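PDB 5DMM: homocysteine S-methyltransferase from Escherichia coli, which catalyses zinc-dependent methyl transfer from S-methylmethionine, or less efficiently from S-adenosylmethionine, to homocysteine, yielding methionine. Local coordinates for residues L50-H55 against R100-A105; Y58-A63 against E104-E109; Q72-G77 against Q147-P152; A178-L183 against A217-V222; R190-F195 against P249-P254. One frame throughout, in Å; residues are numbered along the deposited sequence.

Contact 1 (L50-H55 against R100-A105)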
# COMPACT_ATOMS: atom_id res chain seq x y z
N LEU A 50 -2.25 -11.70 15.94
CA LEU A 50 -1.16 -10.73 16.08
C LEU A 50 -1.24 -9.69 14.96
O LEU A 50 -0.96 -8.53 15.19
CB LEU A 50 0.20 -11.41 16.08
CG LEU A 50 0.50 -12.30 17.30
CD1 LEU A 50 1.89 -12.89 17.19
CD2 LEU A 50 0.35 -11.50 18.60
N ILE A 51 -1.64 -10.11 13.77
CA ILE A 51 -1.83 -9.16 12.66
C ILE A 51 -2.94 -8.16 13.00
O ILE A 51 -2.80 -6.94 12.78
CB ILE A 51 -2.15 -9.90 11.35
CG1 ILE A 51 -0.89 -10.63 10.85
CG2 ILE A 51 -2.66 -8.94 10.28
CD1 ILE A 51 -1.15 -11.49 9.59
N ARG A 52 -4.04 -8.67 13.54
CA ARG A 52 -5.14 -7.82 13.97
C ARG A 52 -4.69 -6.84 15.06
O ARG A 52 -5.07 -5.67 15.04
CB ARG A 52 -6.30 -8.69 14.48
CG ARG A 52 -7.53 -7.95 14.97
CD ARG A 52 -8.27 -8.81 16.01
NE ARG A 52 -7.48 -8.90 17.24
CZ ARG A 52 -7.31 -9.99 17.98
NH1 ARG A 52 -7.89 -11.14 17.64
NH2 ARG A 52 -6.56 -9.94 19.07
N GLU A 53 -3.87 -7.33 15.99
CA GLU A 53 -3.34 -6.49 17.07
C GLU A 53 -2.48 -5.35 16.51
O GLU A 53 -2.55 -4.21 16.99
CB GLU A 53 -2.55 -7.33 18.07
CG GLU A 53 -3.44 -8.18 18.98
CD GLU A 53 -2.66 -9.05 19.96
OE1 GLU A 53 -1.50 -8.71 20.28
OE2 GLU A 53 -3.21 -10.09 20.40
N VAL A 54 -1.67 -5.65 15.51
CA VAL A 54 -0.82 -4.61 14.92
C VAL A 54 -1.66 -3.56 14.21
O VAL A 54 -1.37 -2.36 14.31
CB VAL A 54 0.21 -5.20 13.95
CG1 VAL A 54 0.96 -4.06 13.24
CG2 VAL A 54 1.19 -6.10 14.70
N HIS A 55 -2.70 -3.99 13.49
CA HIS A 55 -3.59 -3.02 12.85
C HIS A 55 -4.23 -2.11 13.91
O HIS A 55 -4.33 -0.89 13.75
CB HIS A 55 -4.68 -3.72 12.03
CG HIS A 55 -4.18 -4.35 10.76
ND1 HIS A 55 -3.44 -3.67 9.82
CD2 HIS A 55 -4.36 -5.60 10.26
CE1 HIS A 55 -3.17 -4.47 8.80
NE2 HIS A 55 -3.72 -5.64 9.04
N ARG A 100 -10.35 -5.21 9.16
CA ARG A 100 -11.70 -4.74 9.43
C ARG A 100 -12.07 -5.02 10.89
O ARG A 100 -12.75 -4.21 11.53
CB ARG A 100 -12.70 -5.40 8.47
CG ARG A 100 -12.50 -5.01 7.00
CD ARG A 100 -13.51 -5.73 6.12
NE ARG A 100 -14.86 -5.34 6.48
CZ ARG A 100 -15.96 -6.01 6.18
NH1 ARG A 100 -15.89 -7.15 5.50
NH2 ARG A 100 -17.14 -5.55 6.56
N LYS A 101 -11.62 -6.16 11.41
CA LYS A 101 -11.86 -6.50 12.81
C LYS A 101 -11.17 -5.51 13.74
O LYS A 101 -11.74 -5.12 14.76
CB LYS A 101 -11.39 -7.92 13.13
CG LYS A 101 -12.18 -9.04 12.46
CD LYS A 101 -13.55 -9.24 13.08
CE LYS A 101 -14.22 -10.50 12.54
NZ LYS A 101 -13.41 -11.73 12.79
N ALA A 102 -9.95 -5.11 13.39
CA ALA A 102 -9.23 -4.11 14.18
C ALA A 102 -9.94 -2.75 14.16
O ALA A 102 -9.95 -2.02 15.16
CB ALA A 102 -7.79 -3.96 13.69
N ARG A 103 -10.52 -2.41 13.01
CA ARG A 103 -11.29 -1.18 12.88
C ARG A 103 -12.55 -1.22 13.75
O ARG A 103 -12.90 -0.22 14.39
CB ARG A 103 -11.68 -0.94 11.42
CG ARG A 103 -12.54 0.31 11.22
CD ARG A 103 -12.73 0.63 9.73
NE ARG A 103 -13.43 -0.44 9.02
CZ ARG A 103 -13.56 -0.49 7.70
NH1 ARG A 103 -13.04 0.47 6.94
NH2 ARG A 103 -14.21 -1.50 7.14
N GLU A 104 -13.23 -2.36 13.76
CA GLU A 104 -14.39 -2.54 14.65
C GLU A 104 -13.97 -2.34 16.10
O GLU A 104 -14.63 -1.62 16.85
CB GLU A 104 -15.02 -3.92 14.46
CG GLU A 104 -15.67 -4.11 13.10
CD GLU A 104 -16.74 -3.08 12.81
OE1 GLU A 104 -17.79 -3.11 13.47
OE2 GLU A 104 -16.52 -2.21 11.93
N ALA A 105 -12.86 -2.96 16.50
CA ALA A 105 -12.34 -2.86 17.86
C ALA A 105 -11.99 -1.42 18.26
O ALA A 105 -12.30 -0.99 19.37
CB ALA A 105 -11.12 -3.75 18.03
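Ala102 pushes its methyl against the backbone and side-chain roots of helix 48-61, where it overlaps Arg52 and His55 one turn apart. Its CB lies 3.5 Å from Arg52 O and equally 3.5 Å from His55 CB, so the methyl rests between a carbonyl oxygen and a methylene. The backbones come close here: the CA atoms of Arg52 and Ala102 are 5.5 Å apart, and the axes of segments 50-55 and 100-105 approach to 8.3 Å at a crossing angle of -50°. Such closeness fits the small residue at the crossing point. Arg52 touches with its aliphatic part. With CG anti to the backbone N (chi1 180°), this torsion sets CG 4.3 Å from Lys101 CB and 4.2 Å from Ala102 CB. A bend at chi3 then turns the guanidinium back toward its own helix, where NH2 makes a long ion pair with Glu53 OE2 at 3.6 Å. Lys101 takes part through CB, while its amino end leads away toward Glu97, a weak, long pairing. On the inner side His55 also packs on Ala99 and Met23. No hydrogen bond or salt bridge joins the two segments: between them the contact is van der Waals only, with the two cationic chains lending their methylenes and sending their charges elsewhere.

Contact 2 (Y58-A63 against E104-E109)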
# COMPACT_ATOMS: atom_id res chain seq x y z
N TYR A 58 -1.81 0.50 15.13
CA TYR A 58 -1.64 1.64 14.24
C TYR A 58 -2.84 2.58 14.28
O TYR A 58 -2.67 3.80 14.23
CB TYR A 58 -1.38 1.17 12.80
CG TYR A 58 0.08 0.85 12.54
CD1 TYR A 58 1.04 1.86 12.56
CD2 TYR A 58 0.50 -0.46 12.26
CE1 TYR A 58 2.36 1.60 12.32
CE2 TYR A 58 1.85 -0.74 12.01
CZ TYR A 58 2.77 0.31 12.06
OH TYR A 58 4.11 0.10 11.83
N TYR A 59 -4.06 2.04 14.36
CA TYR A 59 -5.22 2.93 14.49
C TYR A 59 -5.11 3.75 15.79
O TYR A 59 -5.48 4.92 15.81
CB TYR A 59 -6.53 2.15 14.47
CG TYR A 59 -7.04 1.65 13.12
CD1 TYR A 59 -7.14 2.50 12.01
CD2 TYR A 59 -7.45 0.33 12.97
CE1 TYR A 59 -7.64 2.03 10.79
CE2 TYR A 59 -7.95 -0.14 11.75
CZ TYR A 59 -8.03 0.72 10.66
OH TYR A 59 -8.52 0.27 9.46
N ARG A 60 -4.60 3.14 16.85
CA ARG A 60 -4.39 3.84 18.12
C ARG A 60 -3.36 4.95 17.98
O ARG A 60 -3.50 6.01 18.58
CB ARG A 60 -3.94 2.87 19.22
CG ARG A 60 -5.05 1.99 19.75
CD ARG A 60 -4.53 1.08 20.86
NE ARG A 60 -5.65 0.45 21.56
CZ ARG A 60 -5.59 -0.74 22.14
NH1 ARG A 60 -4.46 -1.44 22.09
NH2 ARG A 60 -6.65 -1.22 22.76
N ALA A 61 -2.33 4.71 17.17
CA ALA A 61 -1.26 5.68 16.96
C ALA A 61 -1.72 6.86 16.10
O ALA A 61 -1.04 7.88 16.01
CB ALA A 61 -0.06 5.01 16.33
N GLY A 62 -2.88 6.72 15.45
CA GLY A 62 -3.42 7.80 14.67
C GLY A 62 -3.67 7.49 13.21
O GLY A 62 -4.19 8.34 12.47
N ALA A 63 -3.31 6.28 12.76
CA ALA A 63 -3.56 5.88 11.38
C ALA A 63 -5.05 5.93 11.07
O ALA A 63 -5.87 5.52 11.88
CB ALA A 63 -3.01 4.47 11.11
N GLU A 104 -13.23 -2.36 13.76
CA GLU A 104 -14.39 -2.54 14.65
C GLU A 104 -13.97 -2.34 16.10
O GLU A 104 -14.63 -1.62 16.85
CB GLU A 104 -15.02 -3.92 14.46
CG GLU A 104 -15.67 -4.11 13.10
CD GLU A 104 -16.74 -3.08 12.81
OE1 GLU A 104 -17.79 -3.11 13.47
OE2 GLU A 104 -16.52 -2.21 11.93
N ALA A 105 -12.86 -2.96 16.50
CA ALA A 105 -12.34 -2.86 17.86
C ALA A 105 -11.99 -1.42 18.26
O ALA A 105 -12.30 -0.99 19.37
CB ALA A 105 -11.12 -3.75 18.03
N TYR A 106 -11.34 -0.69 17.36
CA TYR A 106 -10.94 0.66 17.70
C TYR A 106 -12.15 1.58 17.79
O TYR A 106 -12.21 2.45 18.67
CB TYR A 106 -9.93 1.21 16.68
CG TYR A 106 -9.39 2.54 17.14
CD1 TYR A 106 -8.70 2.63 18.35
CD2 TYR A 106 -9.60 3.70 16.41
CE1 TYR A 106 -8.21 3.85 18.79
CE2 TYR A 106 -9.11 4.92 16.86
CZ TYR A 106 -8.42 4.98 18.04
OH TYR A 106 -7.95 6.19 18.49
N LEU A 107 -13.12 1.40 16.90
CA LEU A 107 -14.29 2.27 16.88
C LEU A 107 -15.22 1.98 18.05
O LEU A 107 -16.02 2.82 18.44
CB LEU A 107 -15.05 2.14 15.56
CG LEU A 107 -14.33 2.75 14.35
CD1 LEU A 107 -15.08 2.44 13.07
CD2 LEU A 107 -14.15 4.25 14.53
N ALA A 108 -15.12 0.78 18.60
CA ALA A 108 -15.85 0.47 19.83
C ALA A 108 -15.21 1.23 21.00
O ALA A 108 -15.90 1.84 21.81
CB ALA A 108 -15.86 -1.04 20.08
N GLU A 109 -13.88 1.19 21.04
CA GLU A 109 -13.08 1.94 22.01
C GLU A 109 -13.21 3.45 21.83
O GLU A 109 -13.43 4.17 22.81
CB GLU A 109 -11.61 1.50 21.87
CG GLU A 109 -10.56 2.39 22.51
CD GLU A 109 -9.15 1.86 22.23
OE1 GLU A 109 -9.02 0.69 21.83
OE2 GLU A 109 -8.17 2.62 22.39
O HOH W 1 -5.79 8.00 17.38
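Glu109 OE1 receives two N-H groups of Arg60: NH2 at 3.2 Å, with an N-H...O angle of 151°, and NE in a weak bond at 3.4 Å. Glu109 OE2 takes a second weak bond from Arg60 NE, and both weak bonds supplement the salt bridge between NH2 and OE1 at the guanidinium edge. The fit is imperfect, since the guanidinium and carboxylate planes are turned 46° apart and NH2 meets the syn side of OE1 from well out of the carboxylate plane. Beside the ion pair the Tyr106 ring lies against Tyr59 and Arg60, carried there by CG anti to the backbone N (chi1 -172°). One face receives Tyr59 CB in a CH-pi contact, 4.2 Å from the ring centroid, and Tyr59 O, 3.7 Å from Tyr106 CZ. Arg60 CG touches Tyr106 CE1 at 3.8 Å. A water links Tyr106 OH to Arg60 O, and the same hydroxyl bonds Asn110; Tyr59 OH reaches Leu117 O instead. Gly62, at positive phi, ends the first helix in a Schellman motif. The packing of Tyr59 CB and O on the Tyr106 face thus forms the inner layer and the ion pair its outer rim, where solvent would probably weaken the attraction between the charges.

Contact 3 (Q72-G77 against Q147-P152)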
# COMPACT_ATOMS: atom_id res chain seq x y z
N GLN A 72 2.60 -9.77 -0.63
CA GLN A 72 3.16 -10.93 -1.31
C GLN A 72 2.20 -12.12 -1.27
O GLN A 72 2.60 -13.27 -1.45
CB GLN A 72 4.53 -11.28 -0.71
CG GLN A 72 5.65 -10.49 -1.42
CD GLN A 72 6.89 -10.26 -0.58
OE1 GLN A 72 6.80 -10.03 0.63
NE2 GLN A 72 8.05 -10.30 -1.22
N ALA A 73 0.92 -11.83 -1.06
CA ALA A 73 -0.11 -12.86 -1.07
C ALA A 73 -0.82 -12.95 -2.43
O ALA A 73 -1.80 -12.25 -2.69
CB ALA A 73 -1.12 -12.61 0.04
N THR A 74 -0.31 -13.81 -3.30
CA THR A 74 -0.96 -14.14 -4.57
C THR A 74 -1.00 -15.65 -4.72
O THR A 74 -0.20 -16.33 -4.10
CB THR A 74 -0.23 -13.55 -5.79
OG1 THR A 74 1.13 -14.01 -5.77
CG2 THR A 74 -0.27 -12.01 -5.79
N PRO A 75 -1.92 -16.16 -5.54
CA PRO A 75 -1.87 -17.59 -5.86
C PRO A 75 -0.52 -18.02 -6.43
O PRO A 75 -0.03 -19.08 -6.07
CB PRO A 75 -2.98 -17.75 -6.89
CG PRO A 75 -3.98 -16.69 -6.52
CD PRO A 75 -3.13 -15.51 -6.07
N ALA A 76 0.09 -17.19 -7.28
CA ALA A 76 1.43 -17.48 -7.82
C ALA A 76 2.46 -17.69 -6.71
O ALA A 76 3.21 -18.67 -6.71
CB ALA A 76 1.89 -16.35 -8.75
N GLY A 77 2.53 -16.74 -5.78
CA GLY A 77 3.47 -16.83 -4.68
C GLY A 77 3.19 -18.01 -3.76
O GLY A 77 4.10 -18.76 -3.39
N GLN A 147 -2.04 -9.40 -15.88
CA GLN A 147 -3.42 -9.39 -15.41
C GLN A 147 -3.80 -10.72 -14.76
O GLN A 147 -4.49 -10.73 -13.74
CB GLN A 147 -4.36 -9.00 -16.55
CG GLN A 147 -4.24 -7.53 -16.94
CD GLN A 147 -5.17 -7.11 -18.06
OE1 GLN A 147 -5.64 -7.95 -18.84
NE2 GLN A 147 -5.43 -5.80 -18.16
N ALA A 148 -3.34 -11.84 -15.32
CA ALA A 148 -3.59 -13.14 -14.70
C ALA A 148 -2.93 -13.27 -13.33
O ALA A 148 -3.47 -13.91 -12.42
CB ALA A 148 -3.12 -14.27 -15.61
N PHE A 149 -1.75 -12.66 -13.18
CA PHE A 149 -1.03 -12.66 -11.91
C PHE A 149 -1.79 -11.87 -10.85
O PHE A 149 -1.92 -12.31 -9.71
CB PHE A 149 0.38 -12.07 -12.08
CG PHE A 149 1.08 -11.76 -10.77
CD1 PHE A 149 1.69 -12.77 -10.03
CD2 PHE A 149 1.14 -10.47 -10.30
CE1 PHE A 149 2.34 -12.49 -8.84
CE2 PHE A 149 1.80 -10.17 -9.10
CZ PHE A 149 2.39 -11.18 -8.37
N HIS A 150 -2.30 -10.71 -11.24
CA HIS A 150 -2.92 -9.80 -10.29
C HIS A 150 -4.40 -10.05 -10.01
O HIS A 150 -4.88 -9.75 -8.92
CB HIS A 150 -2.78 -8.36 -10.79
CG HIS A 150 -1.43 -7.76 -10.54
ND1 HIS A 150 -0.96 -7.49 -9.27
CD2 HIS A 150 -0.45 -7.39 -11.39
CE1 HIS A 150 0.24 -6.96 -9.35
NE2 HIS A 150 0.58 -6.89 -10.63
N ARG A 151 -5.12 -10.58 -11.00
CA ARG A 151 -6.58 -10.70 -10.91
C ARG A 151 -7.14 -11.38 -9.65
O ARG A 151 -8.01 -10.81 -9.00
CB ARG A 151 -7.12 -11.44 -12.16
CG ARG A 151 -8.63 -11.63 -12.14
CD ARG A 151 -9.15 -12.20 -13.46
NE ARG A 151 -8.95 -11.28 -14.58
CZ ARG A 151 -8.09 -11.50 -15.58
NH1 ARG A 151 -7.37 -12.61 -15.61
NH2 ARG A 151 -7.97 -10.61 -16.56
N PRO A 152 -6.65 -12.59 -9.29
CA PRO A 152 -7.24 -13.24 -8.10
C PRO A 152 -7.13 -12.43 -6.80
O PRO A 152 -8.06 -12.45 -5.98
CB PRO A 152 -6.43 -14.53 -7.94
CG PRO A 152 -5.69 -14.72 -9.20
CD PRO A 152 -5.54 -13.38 -9.84
O HOH W 2 -1.38 -14.99 -8.90
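The N-cap of the short helix 75-78 packs against helix 143-159, one of the outer helices of the TIM barrel. Thr74 serves as the cap: its OG1 accepts from Gly77 N at 3.1 Å, a nearly straight bond of 163°. With chi1 at 56°, OG1 can reach back to that N-H while CG2 faces Phe149 CZ at 3.8 Å. The Phe149 ring reaches across to Thr74, its CE1 3.6 Å from OG1, and meets Ala76 CB at its edge, 3.8 Å from CD1. Beside it the two prolines touch, Pro75 CG to Pro152 CB at 3.6 Å. A water bridges the backbones, accepting from Ala76 N and donating to Phe149 O. Without the hydroxyl and methyl of Thr74, as with an alanine here, Gly77 N is likely to lose its capping acceptor and a gap to open beside Phe149 CZ. Around this buried patch, Tyr125 meets the Phe149 ring edge-to-face, Glu85 of helix 85-109 touches both prolines, and His150 faces Leu179 and Leu182 on helix 173-183.

Contact 4 (A178-L183 against A217-V222)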
# COMPACT_ATOMS: atom_id res chain seq x y z
N ALA A 178 -1.15 -2.47 -17.26
CA ALA A 178 -1.94 -3.70 -17.12
C ALA A 178 -2.85 -3.64 -15.91
O ALA A 178 -4.04 -4.01 -15.97
CB ALA A 178 -1.02 -4.91 -17.02
N LEU A 179 -2.31 -3.14 -14.80
CA LEU A 179 -3.07 -2.99 -13.56
C LEU A 179 -4.18 -1.94 -13.66
O LEU A 179 -5.28 -2.16 -13.15
CB LEU A 179 -2.10 -2.64 -12.42
CG LEU A 179 -2.38 -3.08 -10.99
CD1 LEU A 179 -2.71 -4.55 -10.92
CD2 LEU A 179 -1.15 -2.78 -10.11
N ALA A 180 -3.91 -0.80 -14.29
CA ALA A 180 -4.95 0.21 -14.48
C ALA A 180 -6.06 -0.34 -15.37
O ALA A 180 -7.25 -0.11 -15.11
CB ALA A 180 -4.36 1.49 -15.07
N GLU A 181 -5.67 -1.06 -16.41
CA GLU A 181 -6.65 -1.72 -17.28
C GLU A 181 -7.50 -2.73 -16.51
O GLU A 181 -8.73 -2.76 -16.62
CB GLU A 181 -5.94 -2.43 -18.44
CG GLU A 181 -5.42 -1.49 -19.53
CD GLU A 181 -6.51 -1.07 -20.49
OE1 GLU A 181 -7.00 -1.93 -21.27
OE2 GLU A 181 -6.88 0.13 -20.48
N LEU A 182 -6.83 -3.57 -15.72
CA LEU A 182 -7.50 -4.57 -14.89
C LEU A 182 -8.59 -3.97 -13.99
O LEU A 182 -9.67 -4.54 -13.84
CB LEU A 182 -6.47 -5.32 -14.05
CG LEU A 182 -7.03 -6.39 -13.10
CD1 LEU A 182 -7.84 -7.44 -13.86
CD2 LEU A 182 -5.91 -7.05 -12.32
N LEU A 183 -8.30 -2.83 -13.37
CA LEU A 183 -9.24 -2.23 -12.43
C LEU A 183 -10.56 -1.81 -13.08
O LEU A 183 -11.59 -1.79 -12.40
CB LEU A 183 -8.61 -1.01 -11.73
CG LEU A 183 -7.48 -1.42 -10.79
CD1 LEU A 183 -7.03 -0.23 -9.96
CD2 LEU A 183 -7.91 -2.59 -9.91
N ALA A 217 -3.82 9.37 -15.54
CA ALA A 217 -4.82 10.43 -15.53
C ALA A 217 -6.09 10.05 -16.28
O ALA A 217 -7.17 10.57 -16.00
CB ALA A 217 -4.24 11.71 -16.10
N GLY A 218 -5.96 9.13 -17.23
CA GLY A 218 -7.09 8.64 -18.00
C GLY A 218 -7.93 7.57 -17.31
O GLY A 218 -8.88 7.07 -17.90
N TYR A 219 -7.57 7.21 -16.08
CA TYR A 219 -8.30 6.21 -15.30
C TYR A 219 -8.84 6.81 -14.00
O TYR A 219 -8.10 6.92 -13.02
CB TYR A 219 -7.41 5.01 -14.97
CG TYR A 219 -6.88 4.26 -16.17
CD1 TYR A 219 -7.55 3.14 -16.67
CD2 TYR A 219 -5.72 4.67 -16.81
CE1 TYR A 219 -7.07 2.46 -17.78
CE2 TYR A 219 -5.24 3.99 -17.91
CZ TYR A 219 -5.91 2.89 -18.39
OH TYR A 219 -5.43 2.23 -19.49
N PRO A 220 -10.11 7.22 -13.99
CA PRO A 220 -10.75 7.89 -12.84
C PRO A 220 -10.72 7.07 -11.55
O PRO A 220 -10.72 7.65 -10.46
CB PRO A 220 -12.19 8.11 -13.31
CG PRO A 220 -12.16 8.00 -14.78
CD PRO A 220 -11.01 7.13 -15.16
N GLN A 221 -10.69 5.74 -11.65
CA GLN A 221 -10.63 4.91 -10.45
C GLN A 221 -9.34 5.10 -9.66
O GLN A 221 -9.29 4.73 -8.49
CB GLN A 221 -10.76 3.44 -10.81
CG GLN A 221 -12.13 3.06 -11.29
CD GLN A 221 -12.12 1.68 -11.90
OE1 GLN A 221 -11.54 1.48 -12.97
NE2 GLN A 221 -12.72 0.72 -11.20
N VAL A 222 -8.30 5.62 -10.30
CA VAL A 222 -7.05 5.92 -9.61
C VAL A 222 -7.19 7.29 -8.93
O VAL A 222 -7.17 8.34 -9.58
CB VAL A 222 -5.84 5.91 -10.55
CG1 VAL A 222 -4.57 6.27 -9.79
CG2 VAL A 222 -5.68 4.53 -11.20
O HOH W 3 -8.74 1.88 -13.67
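Tyr219 and Glu181 both carry CG beside the backbone N (chi1 -61° and -75°), and a further bend at chi2 folds the glutamate back, so that its carboxylate meets the phenol although its CB points away. Tyr219 OH donates to Glu181 OE2 at 2.7 Å, on the anti side of the carboxylate, whose plane stands 80° from the ring. Ala180 CB sits over the centre of one ring face, 3.7 Å from the Tyr219 centroid, a CH-pi contact. Farther along, Gln221 extends to Leu183: NE2 donates to Leu183 O at 3.0 Å from above the carbonyl plane, and also bonds Ala189 O. The amide oxygen OE1 accepts from a water that also donates to Ala180 O. Tyr219 and Gln221 belong to a type I turn, closed by Val222 N to Tyr219 O at 3.0 Å. This turn leads from helix 209-217 into strand 222-228, so the contact joins an alpha-to-beta loop to helix 173-183, the outer helix one unit earlier, as in the beta-alpha repeats of a TIM barrel.

Contact 5 (R190-F195 against P249-P254)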
# COMPACT_ATOMS: atom_id res chain seq x y z
N ARG A 190 -11.64 1.44 -6.19
CA ARG A 190 -10.83 2.65 -6.21
C ARG A 190 -9.43 2.28 -5.76
O ARG A 190 -9.27 1.35 -4.97
CB ARG A 190 -11.44 3.73 -5.30
CG ARG A 190 -12.87 4.12 -5.70
CD ARG A 190 -12.89 4.84 -7.04
NE ARG A 190 -14.22 5.33 -7.40
CZ ARG A 190 -15.12 4.62 -8.09
NH1 ARG A 190 -14.84 3.39 -8.50
NH2 ARG A 190 -16.31 5.15 -8.38
N ALA A 191 -8.40 2.97 -6.26
CA ALA A 191 -7.02 2.62 -5.90
C ALA A 191 -6.10 3.83 -5.83
O ALA A 191 -6.35 4.85 -6.49
CB ALA A 191 -6.46 1.61 -6.90
N TRP A 192 -5.03 3.71 -5.05
CA TRP A 192 -3.87 4.58 -5.26
C TRP A 192 -2.80 3.73 -5.91
O TRP A 192 -2.79 2.51 -5.78
CB TRP A 192 -3.38 5.26 -3.95
CG TRP A 192 -2.58 4.45 -2.92
CD1 TRP A 192 -1.33 3.92 -3.05
CD2 TRP A 192 -2.98 4.19 -1.56
NE1 TRP A 192 -0.93 3.32 -1.87
CE2 TRP A 192 -1.93 3.47 -0.94
CE3 TRP A 192 -4.12 4.48 -0.81
CZ2 TRP A 192 -1.98 3.05 0.39
CZ3 TRP A 192 -4.18 4.07 0.52
CH2 TRP A 192 -3.12 3.36 1.10
N PHE A 193 -1.94 4.40 -6.68
CA PHE A 193 -0.78 3.78 -7.30
C PHE A 193 0.46 4.47 -6.74
O PHE A 193 0.62 5.69 -6.90
CB PHE A 193 -0.82 3.92 -8.83
CG PHE A 193 -1.67 2.88 -9.53
CD1 PHE A 193 -2.98 2.65 -9.14
CD2 PHE A 193 -1.17 2.17 -10.61
CE1 PHE A 193 -3.77 1.69 -9.80
CE2 PHE A 193 -1.95 1.22 -11.28
CZ PHE A 193 -3.26 0.98 -10.87
N SER A 194 1.31 3.69 -6.09
CA SER A 194 2.54 4.23 -5.52
C SER A 194 3.74 3.50 -6.11
O SER A 194 3.71 2.28 -6.28
CB SER A 194 2.50 4.11 -4.00
OG SER A 194 3.71 4.59 -3.44
N PHE A 195 4.80 4.26 -6.39
CA PHE A 195 5.92 3.82 -7.23
C PHE A 195 7.26 3.78 -6.50
O PHE A 195 7.48 4.54 -5.55
CB PHE A 195 6.07 4.77 -8.44
CG PHE A 195 4.77 5.14 -9.07
CD1 PHE A 195 3.97 4.17 -9.65
CD2 PHE A 195 4.33 6.45 -9.07
CE1 PHE A 195 2.76 4.50 -10.23
CE2 PHE A 195 3.12 6.80 -9.65
CZ PHE A 195 2.33 5.82 -10.22
N PRO A 249 -4.46 13.92 -5.00
CA PRO A 249 -3.81 13.79 -3.69
C PRO A 249 -2.57 12.89 -3.80
O PRO A 249 -2.67 11.80 -4.39
CB PRO A 249 -4.88 13.12 -2.80
CG PRO A 249 -6.13 13.11 -3.57
CD PRO A 249 -5.82 13.37 -5.02
N LEU A 250 -1.44 13.32 -3.26
CA LEU A 250 -0.22 12.53 -3.40
C LEU A 250 0.02 11.67 -2.17
O LEU A 250 -0.28 12.07 -1.04
CB LEU A 250 0.99 13.44 -3.65
CG LEU A 250 0.97 14.25 -4.95
CD1 LEU A 250 2.27 15.06 -5.09
CD2 LEU A 250 0.74 13.37 -6.19
N VAL A 251 0.59 10.49 -2.42
CA VAL A 251 0.84 9.50 -1.39
C VAL A 251 2.33 9.42 -1.07
O VAL A 251 3.16 9.43 -1.97
CB VAL A 251 0.35 8.10 -1.84
CG1 VAL A 251 0.59 7.07 -0.77
CG2 VAL A 251 -1.12 8.14 -2.22
N VAL A 252 2.67 9.31 0.21
CA VAL A 252 4.07 9.16 0.55
C VAL A 252 4.23 8.34 1.82
O VAL A 252 3.69 8.68 2.87
CB VAL A 252 4.78 10.55 0.70
CG1 VAL A 252 4.04 11.47 1.68
CG2 VAL A 252 6.22 10.37 1.13
N TYR A 253 4.92 7.22 1.71
CA TYR A 253 5.30 6.48 2.89
C TYR A 253 6.67 5.84 2.69
O TYR A 253 6.79 4.78 2.06
CB TYR A 253 4.23 5.44 3.29
CG TYR A 253 3.55 4.56 2.25
CD1 TYR A 253 3.66 3.17 2.32
CD2 TYR A 253 2.72 5.09 1.27
CE1 TYR A 253 3.01 2.33 1.41
CE2 TYR A 253 2.06 4.27 0.35
CZ TYR A 253 2.21 2.89 0.43
OH TYR A 253 1.57 2.06 -0.47
N PRO A 254 7.70 6.50 3.21
CA PRO A 254 9.09 6.10 2.98
C PRO A 254 9.59 5.10 4.01
O PRO A 254 8.90 4.79 5.00
CB PRO A 254 9.85 7.42 3.11
CG PRO A 254 9.07 8.16 4.18
CD PRO A 254 7.62 7.83 3.87
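Trp192 leaves strand 191-197 with its CB 4.0 Å from Val251 CG2, and its CG touches the same methyl, also at 4.0 Å. Over the five-membered ring lies the other methyl, Val251 CG1, 4.3 Å from the centroid, a CH-pi contact. Farther out, NE1 points its N-H at Tyr253 OH: the bond is 3.1 Å long, with an angle of 154°, and the oxygen lies in the indole plane. The two ring planes stand 80° apart. Tyr253 reaches the indole with CG between the backbone N and the carbonyl carbon. Its hydroxyl also bonds Glu168, and both residues line the homocysteine pocket, consistent with a second-shell role for Trp192 in positioning Tyr253. With a leucine at Trp192 the indole donor is gone, and the Tyr253 ring would probably be less firmly oriented beside the ligand. Ser194 OG approaches Tyr253 CE2 at 4.1 Å, but its hydrogen bond goes to Asn228. These side chains fill the barrel interior, where segments 191-195 and 250-253 cross at -53°; strand 222-228 lies between their strands in the sheet, its Ala224 touching both Trp192 and Val251.

Overall arrangement
From the N terminus, contacts 1 and 2 pin helix 48-61 to helix 85-109; their loops, 55 to 100 and 63 to 104, overlap in stagger and end on the same stretch of helix 85-109, and their centres are 8 Å apart. Contact 3 starts inside these loops, at helix 75-78, and crosses both by running on to helix 143-159. Contact 4 opens after contact 3 has closed, yet touches it through Gln147 and Ala178, linking successive outer helices. Contact 5 crosses contact 4: it begins at strand 191-197 and ends beyond it, at strand 250-253, and Gln221 and Ala191 join the two. Contacts 1 to 4 thus tie outer elements of the barrel, whereas contact 5 lies in its interior.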